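Local coordinates for protein voltage-sensor containing phosphatase (Ciona intestinalis, PDB 3V0D) that probably removes phosphate from phosphoinositide lipids under the control of membrane voltage, through a PTEN-like phosphatase domain joined to a C2 domain, at residues D94-P98 with F290-F294; K200-G206 with T332-D338; E233-C237 with V260-L266. The protein carries 1 engineered substitution. All coordinates share one frame; numbering follows the deposited sequence.

Interaction 1. Residues D94-P98 with F290-F294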
loop_
_atom_site.group_PDB
_atom_site.type_symbol
_atom_site.label_atom_id
_atom_site.label_comp_id
_atom_site.label_asym_id
_atom_site.label_seq_id
_atom_site.Cartn_x
_atom_site.Cartn_y
_atom_site.Cartn_z
ATOM N N ASP A 94 0.519 8.239 -1.631
ATOM C CA ASP A 94 1.778 7.604 -2.001
ATOM C C ASP A 94 2.301 6.786 -0.816
ATOM O O ASP A 94 2.212 7.222 0.350
ATOM C CB ASP A 94 2.783 8.671 -2.430
ATOM C CG ASP A 94 3.897 8.127 -3.306
ATOM O OD1 ASP A 94 4.741 8.939 -3.746
ATOM O OD2 ASP A 94 3.896 6.913 -3.577
ATOM N N HIS A 95 2.800 5.589 -1.107
ATOM C CA HIS A 95 3.361 4.715 -0.057
ATOM C C HIS A 95 2.301 4.176 0.886
ATOM O O HIS A 95 2.639 3.696 1.967
ATOM C CB HIS A 95 4.516 5.367 0.731
ATOM C CG HIS A 95 5.439 6.120 -0.133
ATOM N ND1 HIS A 95 6.175 5.543 -1.145
ATOM C CD2 HIS A 95 5.727 7.431 -0.148
ATOM C CE1 HIS A 95 6.883 6.485 -1.751
ATOM N NE2 HIS A 95 6.644 7.638 -1.150
ATOM N N ASN A 96 1.042 4.196 0.444
ATOM C CA ASN A 96 -0.060 3.692 1.230
ATOM C C ASN A 96 -0.949 2.789 0.361
ATOM O O ASN A 96 -0.549 2.380 -0.733
ATOM C CB ASN A 96 -0.811 4.864 1.892
ATOM C CG ASN A 96 0.014 5.470 3.018
ATOM O OD1 ASN A 96 0.015 4.954 4.139
ATOM N ND2 ASN A 96 0.735 6.542 2.739
ATOM N N VAL A 97 -2.125 2.429 0.869
ATOM C CA VAL A 97 -2.982 1.418 0.257
ATOM C C VAL A 97 -4.369 1.969 0.035
ATOM O O VAL A 97 -4.815 2.875 0.742
ATOM C CB VAL A 97 -3.064 0.114 1.120
ATOM C CG1 VAL A 97 -1.725 -0.619 1.109
ATOM C CG2 VAL A 97 -3.555 0.401 2.527
ATOM N N PRO A 98 -5.106 1.381 -0.921
ATOM C CA PRO A 98 -6.539 1.674 -1.029
ATOM C C PRO A 98 -7.280 1.013 0.141
ATOM O O PRO A 98 -6.828 0.008 0.694
ATOM C CB PRO A 98 -6.920 0.962 -2.332
ATOM C CG PRO A 98 -6.018 -0.237 -2.372
ATOM C CD PRO A 98 -4.688 0.291 -1.833
ATOM N N PHE A 290 8.064 4.372 11.436
ATOM C CA PHE A 290 7.456 3.136 10.945
ATOM C C PHE A 290 5.951 3.189 11.108
ATOM O O PHE A 290 5.446 3.893 11.986
ATOM C CB PHE A 290 8.074 1.881 11.603
ATOM C CG PHE A 290 8.044 1.850 13.116
ATOM C CD1 PHE A 290 7.044 1.180 13.801
ATOM C CD2 PHE A 290 9.090 2.412 13.858
ATOM C CE1 PHE A 290 7.031 1.108 15.201
ATOM C CE2 PHE A 290 9.074 2.372 15.237
ATOM C CZ PHE A 290 8.067 1.711 15.912
ATOM N N TYR A 291 5.253 2.470 10.231
ATOM C CA TYR A 291 3.779 2.528 10.197
ATOM C C TYR A 291 3.273 1.266 9.536
ATOM O O TYR A 291 4.058 0.507 8.938
ATOM C CB TYR A 291 3.276 3.792 9.477
ATOM C CG TYR A 291 3.618 3.882 7.989
ATOM C CD1 TYR A 291 2.624 3.680 7.015
ATOM C CD2 TYR A 291 4.927 4.140 7.541
ATOM C CE1 TYR A 291 2.904 3.752 5.680
ATOM C CE2 TYR A 291 5.220 4.207 6.201
ATOM C CZ TYR A 291 4.206 3.987 5.259
ATOM O OH TYR A 291 4.561 4.057 3.932
ATOM N N PHE A 292 1.958 1.036 9.578
ATOM C CA PHE A 292 1.374 -0.084 8.851
ATOM C C PHE A 292 -0.133 0.096 8.753
ATOM O O PHE A 292 -0.742 0.807 9.552
ATOM C CB PHE A 292 1.727 -1.453 9.496
ATOM C CG PHE A 292 1.329 -1.574 10.921
ATOM C CD1 PHE A 292 0.037 -1.967 11.287
ATOM C CD2 PHE A 292 2.281 -1.353 11.917
ATOM C CE1 PHE A 292 -0.295 -2.125 12.627
ATOM C CE2 PHE A 292 1.954 -1.527 13.258
ATOM C CZ PHE A 292 0.677 -1.882 13.611
ATOM N N TRP A 293 -0.725 -0.652 7.820
ATOM C CA TRP A 293 -2.171 -0.784 7.668
ATOM C C TRP A 293 -2.630 -2.189 7.964
ATOM O O TRP A 293 -1.942 -3.166 7.648
ATOM C CB TRP A 293 -2.586 -0.486 6.242
ATOM C CG TRP A 293 -2.424 0.919 5.791
ATOM C CD1 TRP A 293 -1.284 1.559 5.370
ATOM C CD2 TRP A 293 -3.483 1.849 5.594
ATOM N NE1 TRP A 293 -1.576 2.830 4.925
ATOM C CE2 TRP A 293 -2.927 3.025 5.058
ATOM C CE3 TRP A 293 -4.868 1.791 5.811
ATOM C CZ2 TRP A 293 -3.700 4.126 4.717
ATOM C CZ3 TRP A 293 -5.635 2.884 5.473
ATOM C CH2 TRP A 293 -5.045 4.039 4.928
ATOM N N PHE A 294 -3.844 -2.313 8.476
ATOM C CA PHE A 294 -4.520 -3.595 8.548
ATOM C C PHE A 294 -6.022 -3.359 8.429
ATOM O O PHE A 294 -6.501 -2.245 8.613
ATOM C CB PHE A 294 -4.177 -4.359 9.845
ATOM C CG PHE A 294 -4.747 -3.725 11.078
ATOM C CD1 PHE A 294 -5.948 -4.176 11.611
ATOM C CD2 PHE A 294 -4.133 -2.631 11.679
ATOM C CE1 PHE A 294 -6.501 -3.574 12.718
ATOM C CE2 PHE A 294 -4.695 -2.007 12.796
ATOM C CZ PHE A 294 -5.879 -2.485 13.320
#

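Interaction 2. Residues K200-G206 with T332-D338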
loop_
_atom_site.group_PDB
_atom_site.type_symbol
_atom_site.label_atom_id
_atom_site.label_comp_id
_atom_site.label_asym_id
_atom_site.label_seq_id
_atom_site.Cartn_x
_atom_site.Cartn_y
_atom_site.Cartn_z
ATOM N N LYS A 200 -16.040 -6.145 11.215
ATOM C CA LYS A 200 -15.615 -6.494 12.558
ATOM C C LYS A 200 -15.202 -5.215 13.257
ATOM O O LYS A 200 -14.333 -4.467 12.778
ATOM C CB LYS A 200 -14.464 -7.484 12.501
ATOM C CG LYS A 200 -14.047 -8.047 13.832
ATOM C CD LYS A 200 -13.423 -9.419 13.654
ATOM C CE LYS A 200 -11.931 -9.366 13.809
ATOM N NZ LYS A 200 -11.288 -10.085 12.690
ATOM N N LYS A 201 -15.830 -4.952 14.389
ATOM C CA LYS A 201 -15.554 -3.772 15.198
ATOM C C LYS A 201 -14.599 -4.154 16.317
ATOM O O LYS A 201 -14.846 -5.120 17.047
ATOM C CB LYS A 201 -16.872 -3.258 15.787
ATOM C CG LYS A 201 -17.807 -2.662 14.751
ATOM C CD LYS A 201 -19.123 -2.217 15.382
ATOM C CE LYS A 201 -20.133 -1.824 14.329
ATOM N NZ LYS A 201 -21.473 -1.633 14.927
ATOM N N LEU A 202 -13.506 -3.400 16.449
ATOM C CA LEU A 202 -12.465 -3.701 17.426
ATOM C C LEU A 202 -12.011 -2.435 18.120
ATOM O O LEU A 202 -12.171 -1.336 17.590
ATOM C CB LEU A 202 -11.209 -4.279 16.724
ATOM C CG LEU A 202 -11.316 -5.578 15.914
ATOM C CD1 LEU A 202 -10.013 -5.818 15.154
ATOM C CD2 LEU A 202 -11.679 -6.731 16.828
ATOM N N LYS A 203 -11.408 -2.585 19.298
ATOM C CA LYS A 203 -10.629 -1.501 19.889
ATOM C C LYS A 203 -9.213 -1.974 20.105
ATOM O O LYS A 203 -8.998 -3.116 20.511
ATOM C CB LYS A 203 -11.224 -1.071 21.246
ATOM C CG LYS A 203 -12.525 -0.296 21.127
ATOM C CD LYS A 203 -13.071 0.058 22.497
ATOM C CE LYS A 203 -14.353 0.881 22.412
ATOM N NZ LYS A 203 -14.868 1.295 23.758
ATOM N N VAL A 204 -8.228 -1.117 19.872
ATOM C CA VAL A 204 -6.859 -1.447 20.281
ATOM C C VAL A 204 -6.728 -1.199 21.775
ATOM O O VAL A 204 -7.075 -0.099 22.260
ATOM C CB VAL A 204 -5.827 -0.569 19.519
ATOM C CG1 VAL A 204 -4.428 -0.759 20.087
ATOM C CG2 VAL A 204 -5.837 -0.894 18.049
ATOM N N THR A 205 -6.251 -2.204 22.500
ATOM C CA THR A 205 -6.062 -2.090 23.946
ATOM C C THR A 205 -4.603 -2.206 24.371
ATOM O O THR A 205 -4.287 -1.923 25.538
ATOM C CB THR A 205 -6.852 -3.155 24.692
ATOM O OG1 THR A 205 -6.430 -4.426 24.206
ATOM C CG2 THR A 205 -8.353 -2.974 24.488
ATOM N N GLY A 206 -3.718 -2.577 23.456
ATOM C CA GLY A 206 -2.316 -2.656 23.793
ATOM C C GLY A 206 -1.429 -2.672 22.560
ATOM O O GLY A 206 -1.871 -3.066 21.459
ATOM N N THR A 332 -2.869 -5.582 20.421
ATOM C CA THR A 332 -3.883 -6.374 21.112
ATOM C C THR A 332 -5.214 -5.644 20.983
ATOM O O THR A 332 -5.266 -4.416 21.087
ATOM C CB THR A 332 -3.477 -6.541 22.587
ATOM O OG1 THR A 332 -2.194 -7.179 22.626
ATOM C CG2 THR A 332 -4.491 -7.362 23.379
ATOM N N PHE A 333 -6.295 -6.416 20.805
ATOM C CA PHE A 333 -7.633 -5.865 20.568
ATOM C C PHE A 333 -8.643 -6.399 21.572
ATOM O O PHE A 333 -8.524 -7.542 22.038
ATOM C CB PHE A 333 -8.162 -6.316 19.195
ATOM C CG PHE A 333 -7.306 -5.902 18.031
ATOM C CD1 PHE A 333 -6.596 -6.841 17.307
ATOM C CD2 PHE A 333 -7.230 -4.564 17.641
ATOM C CE1 PHE A 333 -5.828 -6.465 16.214
ATOM C CE2 PHE A 333 -6.462 -4.173 16.549
ATOM C CZ PHE A 333 -5.750 -5.132 15.840
ATOM N N SER A 334 -9.676 -5.600 21.816
ATOM C CA SER A 334 -10.913 -6.090 22.392
ATOM C C SER A 334 -12.003 -6.072 21.325
ATOM O O SER A 334 -11.970 -5.282 20.376
ATOM C CB SER A 334 -11.326 -5.244 23.593
ATOM O OG SER A 334 -11.626 -3.917 23.200
ATOM N N ASP A 335 -12.962 -6.975 21.491
ATOM C CA ASP A 335 -14.120 -7.073 20.621
ATOM C C ASP A 335 -15.077 -5.941 20.942
ATOM O O ASP A 335 -15.523 -5.808 22.088
ATOM C CB ASP A 335 -14.786 -8.439 20.851
ATOM C CG ASP A 335 -16.180 -8.553 20.236
ATOM O OD1 ASP A 335 -16.423 -8.012 19.143
ATOM O OD2 ASP A 335 -17.034 -9.246 20.838
ATOM N N ALA A 336 -15.445 -5.159 19.933
ATOM C CA ALA A 336 -16.184 -3.917 20.153
ATOM C C ALA A 336 -17.529 -3.893 19.441
ATOM O O ALA A 336 -18.060 -2.818 19.126
ATOM C CB ALA A 336 -15.344 -2.720 19.755
ATOM N N GLU A 337 -18.069 -5.080 19.186
ATOM C CA GLU A 337 -19.413 -5.206 18.628
ATOM C C GLU A 337 -20.460 -4.672 19.617
ATOM O O GLU A 337 -20.202 -4.601 20.830
ATOM C CB GLU A 337 -19.715 -6.664 18.260
ATOM C CG GLU A 337 -18.778 -7.271 17.217
ATOM C CD GLU A 337 -18.841 -6.586 15.851
ATOM O OE1 GLU A 337 -19.799 -5.831 15.567
ATOM O OE2 GLU A 337 -17.924 -6.805 15.049
ATOM N N ASP A 338 -21.622 -4.288 19.089
ATOM C CA ASP A 338 -22.714 -3.727 19.902
ATOM C C ASP A 338 -23.199 -4.694 20.979
ATOM O O ASP A 338 -23.786 -5.738 20.675
ATOM C CB ASP A 338 -23.893 -3.304 19.017
ATOM C CG ASP A 338 -23.497 -2.317 17.925
ATOM O OD1 ASP A 338 -22.622 -1.455 18.164
ATOM O OD2 ASP A 338 -24.078 -2.403 16.820
HETATM O O HOH W 1 -21.878 -4.436 16.105
HETATM O O HOH W 2 -15.322 -7.916 16.768
#

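Interaction 3. Residues E233-C237 with V260-L266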
loop_
_atom_site.group_PDB
_atom_site.type_symbol
_atom_site.label_atom_id
_atom_site.label_comp_id
_atom_site.label_asym_id
_atom_site.label_seq_id
_atom_site.Cartn_x
_atom_site.Cartn_y
_atom_site.Cartn_z
ATOM N N GLU A 233 -7.311 11.261 12.227
ATOM C CA GLU A 233 -6.811 10.747 13.483
ATOM C C GLU A 233 -7.970 10.394 14.397
ATOM O O GLU A 233 -8.865 11.234 14.628
ATOM C CB GLU A 233 -5.928 11.769 14.172
ATOM C CG GLU A 233 -5.463 11.338 15.554
ATOM C CD GLU A 233 -4.648 12.386 16.225
ATOM O OE1 GLU A 233 -5.194 13.058 17.103
ATOM O OE2 GLU A 233 -3.475 12.574 15.888
ATOM N N VAL A 234 -7.971 9.170 14.923
ATOM C CA VAL A 234 -8.971 8.756 15.897
ATOM C C VAL A 234 -8.368 8.500 17.283
ATOM O O VAL A 234 -9.119 8.456 18.251
ATOM C CB VAL A 234 -9.875 7.593 15.426
ATOM C CG1 VAL A 234 -10.616 7.987 14.145
ATOM C CG2 VAL A 234 -9.074 6.334 15.210
ATOM N N LEU A 235 -7.044 8.352 17.400
ATOM C CA LEU A 235 -6.398 8.235 18.718
ATOM C C LEU A 235 -4.938 8.635 18.580
ATOM O O LEU A 235 -4.289 8.322 17.558
ATOM C CB LEU A 235 -6.473 6.805 19.266
ATOM C CG LEU A 235 -6.102 6.635 20.739
ATOM C CD1 LEU A 235 -7.108 7.340 21.650
ATOM C CD2 LEU A 235 -5.987 5.182 21.110
ATOM N N LEU A 236 -4.429 9.301 19.609
ATOM C CA LEU A 236 -3.012 9.580 19.731
ATOM C C LEU A 236 -2.578 9.156 21.130
ATOM O O LEU A 236 -3.204 9.543 22.139
ATOM C CB LEU A 236 -2.730 11.064 19.514
ATOM C CG LEU A 236 -1.254 11.474 19.576
ATOM C CD1 LEU A 236 -0.386 10.763 18.524
ATOM C CD2 LEU A 236 -1.153 12.994 19.427
ATOM N N CYS A 237 -1.504 8.369 21.193
ATOM C CA CYS A 237 -0.909 7.917 22.452
ATOM C C CYS A 237 0.528 8.412 22.516
ATOM O O CYS A 237 1.276 8.239 21.563
ATOM C CB CYS A 237 -0.863 6.394 22.517
ATOM S SG CYS A 237 -2.490 5.587 22.346
ATOM N N VAL A 260 -3.111 0.730 25.796
ATOM C CA VAL A 260 -3.715 1.782 25.004
ATOM C C VAL A 260 -5.078 2.082 25.613
ATOM O O VAL A 260 -5.903 1.173 25.764
ATOM C CB VAL A 260 -3.816 1.331 23.546
ATOM C CG1 VAL A 260 -4.612 2.334 22.707
ATOM C CG2 VAL A 260 -2.416 1.109 22.961
ATOM N N LYS A 261 -5.310 3.346 25.967
ATOM C CA LYS A 261 -6.543 3.754 26.624
ATOM C C LYS A 261 -7.399 4.589 25.688
ATOM O O LYS A 261 -6.880 5.328 24.837
ATOM C CB LYS A 261 -6.203 4.573 27.872
ATOM C CG LYS A 261 -5.351 3.831 28.887
ATOM C CD LYS A 261 -5.000 4.781 30.032
ATOM C CE LYS A 261 -4.104 4.145 31.040
ATOM N NZ LYS A 261 -3.795 5.116 32.128
ATOM N N ASN A 262 -8.717 4.475 25.880
ATOM C CA ASN A 262 -9.683 5.360 25.238
ATOM C C ASN A 262 -9.772 5.184 23.731
ATOM O O ASN A 262 -10.242 6.072 23.035
ATOM C CB ASN A 262 -9.418 6.822 25.597
ATOM C CG ASN A 262 -9.357 7.035 27.077
ATOM O OD1 ASN A 262 -10.216 6.566 27.811
ATOM N ND2 ASN A 262 -8.326 7.727 27.533
ATOM N N CYS A 263 -9.368 4.028 23.199
ATOM C CA CYS A 263 -9.514 3.839 21.756
ATOM C C CYS A 263 -10.995 3.811 21.383
ATOM O O CYS A 263 -11.769 3.086 21.995
ATOM C CB CYS A 263 -8.876 2.528 21.348
ATOM S SG CYS A 263 -8.766 2.291 19.556
ATOM N N PRO A 264 -11.391 4.564 20.342
ATOM C CA PRO A 264 -12.766 4.438 19.866
ATOM C C PRO A 264 -12.936 3.124 19.113
ATOM O O PRO A 264 -11.959 2.437 18.776
ATOM C CB PRO A 264 -12.902 5.627 18.901
ATOM C CG PRO A 264 -11.531 5.818 18.377
ATOM C CD PRO A 264 -10.630 5.546 19.559
ATOM N N VAL A 265 -14.192 2.762 18.872
ATOM C CA VAL A 265 -14.475 1.608 18.017
ATOM C C VAL A 265 -13.860 1.813 16.622
ATOM O O VAL A 265 -14.037 2.871 16.006
ATOM C CB VAL A 265 -15.987 1.364 17.917
ATOM C CG1 VAL A 265 -16.269 0.181 17.002
ATOM C CG2 VAL A 265 -16.610 1.113 19.307
ATOM N N LEU A 266 -13.121 0.802 16.173
ATOM C CA LEU A 266 -12.435 0.792 14.871
ATOM C C LEU A 266 -13.115 -0.238 13.985
ATOM O O LEU A 266 -13.451 -1.334 14.422
ATOM C CB LEU A 266 -10.976 0.360 15.055
ATOM C CG LEU A 266 -10.148 1.186 16.039
ATOM C CD1 LEU A 266 -8.777 0.569 16.147
ATOM C CD2 LEU A 266 -10.081 2.664 15.685
#

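Interaction 1. Residues D94-P98 with F290-F294
The indole of Trp293 meets the loop 94-98 both by a face and by an edge. Over one face sits the CG2 methyl of Val97, 3.5 Å from the centroid of the five-membered ring and 15° off its normal, a CH-pi contact for which beta-branched valine offers a methyl close to its backbone. At the edge the indole NE1 donates to OD1 of Asn96 at 2.8 Å. This bond is nearly straight (166° at the hydrogen), lies in the ring plane and lands on a lone pair of the amide oxygen, although the amide and indole planes stand steeply to each other. The phenol of Tyr291 is likewise met at its edge by the carbonyl O of His95, to which its OH donates at 2.8 Å. Asn96 OD1 comes at the same ring obliquely, 3.5 Å from CE1. CG of Tyr291 is held between its own backbone N and carbonyl carbon (chi1 65°), and the long ring carries the hydroxyl across to the loop. Asn96 suits its place because an amide both accepts and donates: ND2 bonds to Asp94 O at 2.9 Å within the loop, and also to Asp286, so the buried group is gripped at both ends and its rotation is fixed. Lying between strand 87-92 and helix 100-115, the loop corresponds, as in PTEN, to the WPD loop of protein tyrosine phosphatases; the His95 side chain is about 5 Å from a bound phosphate ion, probably from the crystallisation liquor. The contact joins phosphatase and C2 domains. Helix 176-191 lines it, with Gln178 against Val97 and Tyr181 against Trp293, while on the C2 side strand 290-295 pairs with strand 269-276, whose Lys271 touches Asn96 and Trp293.

Interaction 2. Residues K200-G206 with T332-D338
Leu202 and Phe333 meet on one face of an antiparallel pair, 202-206 with 332-335, parts of strands 202-210 and 328-335 in the five-stranded sheet of the PTEN-type C2 domain. CD1 of Leu202 stands over the centre of the Phe333 ring, 3.9 Å from its centroid and 11° off the normal, a CH-pi contact. Val204 comes at the same ring obliquely with CG2, 3.7 Å from CE2, while the carbonyl O of Lys203 lies at the ring's edge. Branched aliphatic residues thus pack on the aromatic, and all three are buried; Phe294 also meets the ring. The other face bears Lys203 and Ser334, whose CB and OG touch. Further along the pair, Thr205 and Gly206 both face Thr332 in a classic beta bulge: Thr332 O accepts from Thr205 N at 2.8 Å and only weakly from Gly206 N.

Toward the C-terminus of the chain the contact turns ionic. The side chain of Lys201, extended beyond CG, passes the bent Glu337 at about a right angle, and its methylenes lie beside the carboxylate. Its NZ forms a salt bridge with Asp338 OD2 at 3.3 Å, and a water ties NZ to Glu337 OE1 and Asp338 N. Glu337 OE2 accepts the backbone N-H of Lys201, with OE2 to N 2.9 Å, almost straight at 172°, from above the carboxylate plane.

Interaction 3. Residues E233-C237 with V260-L266
Strand 233-237 and segment 260-266, which leaves strand 255-260 at Val260, run past each other at the distance of side-chain contact and not of sheet pairing, with Leu235 and Cys263 closest at 6.2 Å between CA atoms. A classic beta bulge, in which Val234 and Leu235 both face Ile227 of strand 223-229, lets these two neighbouring residues each direct a side chain at the loop, where a regular strand would send one of them to the other face.

Leu235 makes the largest share of the contact from the strand. With CG anti to the backbone N (chi1 -168°), its two methyls reach into the curve of the loop and divide the work. CD2 lies against CG1 of Val260 at 3.5 Å and also touches CA and CB of Cys263. CD1 rests on the backbone, 3.7 Å from Asn262 O and about as far from Lys261 O. A leucine fits because its forked end can fill such a concave bend on two sides. Val234 serves the other end: its CB meets CG of Pro264 at 3.8 Å, and its CG2 meets CD2 of Leu266, also at 3.8 Å. Proline, lacking an N-H, presents a ring of methylenes here, and its CD lies 3.5 Å from the carbonyl O of Val234. At the far end SG of Cys237 packs on CG1 of Val260 at 3.9 Å, so this one methyl touches two residues of the strand.

The loop crosses from the five-stranded sheet to strand 269-276 of the four-stranded one, beside the outermost strand 232-238. Side chain meets side chain through apolar atoms, and carbonyl oxygens are touched only by carbon, which implies that shape and buried hydrocarbon hold the contact, while backbone hydrogen bonds go elsewhere, as from Leu235 to Ile227, Cys237 to Met225 and Val260 to Thr205.

Interaction 1 ties the phosphatase domain to the C2 domain, its centre about 20 Å from that of interaction 2 and about 18 Å from that of interaction 3, both within C2. Strands 290-295 of interaction 1 and 232-238 of interaction 3 are the two outermost strands of the four-stranded sheet; interaction 2 lies on the five-stranded one. Phe294 and Phe333 pack together, linking interactions 1 and 2. Interactions 2 and 3, centres about 11 Å apart, share a seam where 202-206 probably hydrogen-bonds to 260-266. Along the chain, interaction 3 is nested inside the loops of both others, whose segments alternate. Both C2 sheets are thus joined, one of them carrying the interdomain contact at its edge.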